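Local coordinates for protein NADPH-quinone reductase (Pediococcus pentosaceus ATCC 25745, PDB 3HA2) that probably binds FMN and transfers electrons from NAD(P)H to quinones, its flavodoxin-like domain making up nearly all of the crystallised chain, at residues I5-H9 / P10-R14. Numbering follows the deposited sequence.
Sequences IIVAH and PELAR
His9 and Leu12 close the turn that follows strand 3-7: Leu12 N reaches back to His9 O at 3.5 Å, a weak hydrogen bond with an N-H...O angle of only 124°. A water reinforces it, donating to His9 O at 3.1 Å and accepting from Leu12 N at 3.3 Å, so the turn is held through solvent as well as directly. Two residues further along, Arg14 N donates to Glu11 O at 2.9 Å, and residues 12-14 have helix-like phi/psi but do not form a regular helix. Before the turn, Ile5 and Val7 bond to strand 31-35 and Ile6 to strand 54-60, which makes this an inner strand of the parallel sheet. Residues 8-14 lead from the end of this first strand toward helix 18-25, the region that binds the FMN phosphate in many flavodoxin-like proteins. A sulfate ion about 3 Å from the His9 side chain is consistent with an anion pocket here, although it may simply derive from the crystallisation solution. The His9 ring swings alongside the turn because chi1 of -172° places CG opposite the backbone N. Pro10 CD covers one face, while the backbone of Glu11 borders the ring edge, its N 3.2 Å from His9 CD2 and near the ring plane. Leu12 CD1 packs against both Val7 CG1 (3.8 Å) and His9 CB (4.0 Å), which lie on the same side of that methyl; Val7 and Leu12 cross nearly perpendicularly, and Pro35 also touches Leu12.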
loop_
_atom_site.group_PDB
_atom_site.type_symbol
_atom_site.label_atom_id
_atom_site.label_comp_id
_atom_site.label_asym_id
_atom_site.label_seq_id
_atom_site.Cartn_x
_atom_site.Cartn_y
_atom_site.Cartn_z
ATOM N N ILE A 5 -12.714 11.056 -10.500
ATOM C CA ILE A 5 -12.512 9.627 -10.299
ATOM C C ILE A 5 -11.154 9.230 -10.883
ATOM O O ILE A 5 -10.957 9.256 -12.100
ATOM C CB ILE A 5 -13.660 8.800 -10.896
ATOM C CG1 ILE A 5 -15.016 9.301 -10.354
ATOM C CG2 ILE A 5 -13.477 7.300 -10.561
ATOM C CD1 ILE A 5 -16.187 8.647 -11.051
ATOM N N ILE A 6 -10.226 8.889 -9.987
ATOM C CA ILE A 6 -8.889 8.417 -10.365
ATOM C C ILE A 6 -8.976 6.912 -10.584
ATOM O O ILE A 6 -9.137 6.138 -9.629
ATOM C CB ILE A 6 -7.840 8.664 -9.249
ATOM C CG1 ILE A 6 -7.811 10.136 -8.811
ATOM C CG2 ILE A 6 -6.443 8.180 -9.714
ATOM C CD1 ILE A 6 -7.527 11.116 -9.937
ATOM N N VAL A 7 -8.903 6.520 -11.845
ATOM C CA VAL A 7 -9.115 5.133 -12.243
ATOM C C VAL A 7 -7.755 4.482 -12.381
ATOM O O VAL A 7 -7.041 4.705 -13.368
ATOM C CB VAL A 7 -9.920 5.046 -13.557
ATOM C CG1 VAL A 7 -10.165 3.586 -13.974
ATOM C CG2 VAL A 7 -11.239 5.772 -13.397
ATOM N N ALA A 8 -7.398 3.696 -11.370
ATOM C CA ALA A 8 -6.071 3.110 -11.276
ATOM C C ALA A 8 -6.113 1.613 -11.507
ATOM O O ALA A 8 -5.579 0.849 -10.712
ATOM C CB ALA A 8 -5.429 3.425 -9.921
ATOM N N HIS A 9 -6.797 1.187 -12.561
ATOM C CA HIS A 9 -6.699 -0.208 -12.981
ATOM C C HIS A 9 -5.458 -0.290 -13.858
ATOM O O HIS A 9 -5.330 0.499 -14.801
ATOM C CB HIS A 9 -7.937 -0.651 -13.736
ATOM C CG HIS A 9 -7.963 -2.119 -14.018
ATOM N ND1 HIS A 9 -8.811 -2.985 -13.361
ATOM C CD2 HIS A 9 -7.238 -2.877 -14.876
ATOM C CE1 HIS A 9 -8.608 -4.214 -13.806
ATOM N NE2 HIS A 9 -7.666 -4.176 -14.730
ATOM N N PRO A 10 -4.525 -1.215 -13.539
ATOM C CA PRO A 10 -3.215 -1.262 -14.196
ATOM C C PRO A 10 -3.250 -1.760 -15.636
ATOM O O PRO A 10 -2.292 -1.546 -16.379
ATOM C CB PRO A 10 -2.420 -2.255 -13.339
ATOM C CG PRO A 10 -3.224 -2.468 -12.118
ATOM C CD PRO A 10 -4.641 -2.274 -12.523
ATOM N N GLU A 11 -4.326 -2.445 -16.019
ATOM C CA GLU A 11 -4.506 -2.879 -17.398
ATOM C C GLU A 11 -5.873 -2.440 -17.899
ATOM O O GLU A 11 -6.652 -3.248 -18.413
ATOM C CB GLU A 11 -4.355 -4.401 -17.515
ATOM C CG GLU A 11 -2.948 -4.936 -17.244
ATOM C CD GLU A 11 -1.909 -4.423 -18.232
ATOM O OE1 GLU A 11 -2.227 -4.287 -19.440
ATOM O OE2 GLU A 11 -0.764 -4.156 -17.792
ATOM N N LEU A 12 -6.149 -1.147 -17.754
ATOM C CA LEU A 12 -7.464 -0.576 -18.056
ATOM C C LEU A 12 -8.078 -1.003 -19.400
ATOM O O LEU A 12 -9.269 -1.341 -19.463
ATOM C CB LEU A 12 -7.402 0.949 -17.967
ATOM C CG LEU A 12 -8.731 1.702 -17.945
ATOM C CD1 LEU A 12 -9.624 1.193 -16.812
ATOM C CD2 LEU A 12 -8.476 3.187 -17.790
ATOM N N ALA A 13 -7.267 -0.981 -20.459
ATOM C CA ALA A 13 -7.724 -1.325 -21.810
ATOM C C ALA A 13 -8.292 -2.748 -21.916
ATOM O O ALA A 13 -9.108 -3.041 -22.794
ATOM C CB ALA A 13 -6.597 -1.137 -22.805
ATOM N N ARG A 14 -7.848 -3.622 -21.019
ATOM C CA ARG A 14 -8.282 -5.014 -20.997
ATOM C C ARG A 14 -9.434 -5.263 -20.019
ATOM O O ARG A 14 -10.214 -6.193 -20.217
ATOM C CB ARG A 14 -7.107 -5.927 -20.645
ATOM C CG ARG A 14 -6.031 -6.018 -21.727
ATOM C CD ARG A 14 -4.917 -7.000 -21.328
ATOM N NE ARG A 14 -5.456 -8.295 -20.904
ATOM C CZ ARG A 14 -5.793 -9.284 -21.730
ATOM N NH1 ARG A 14 -5.645 -9.153 -23.045
ATOM N NH2 ARG A 14 -6.282 -10.412 -21.237
HETATM O O HOH W 1 -3.823 1.164 -17.410
#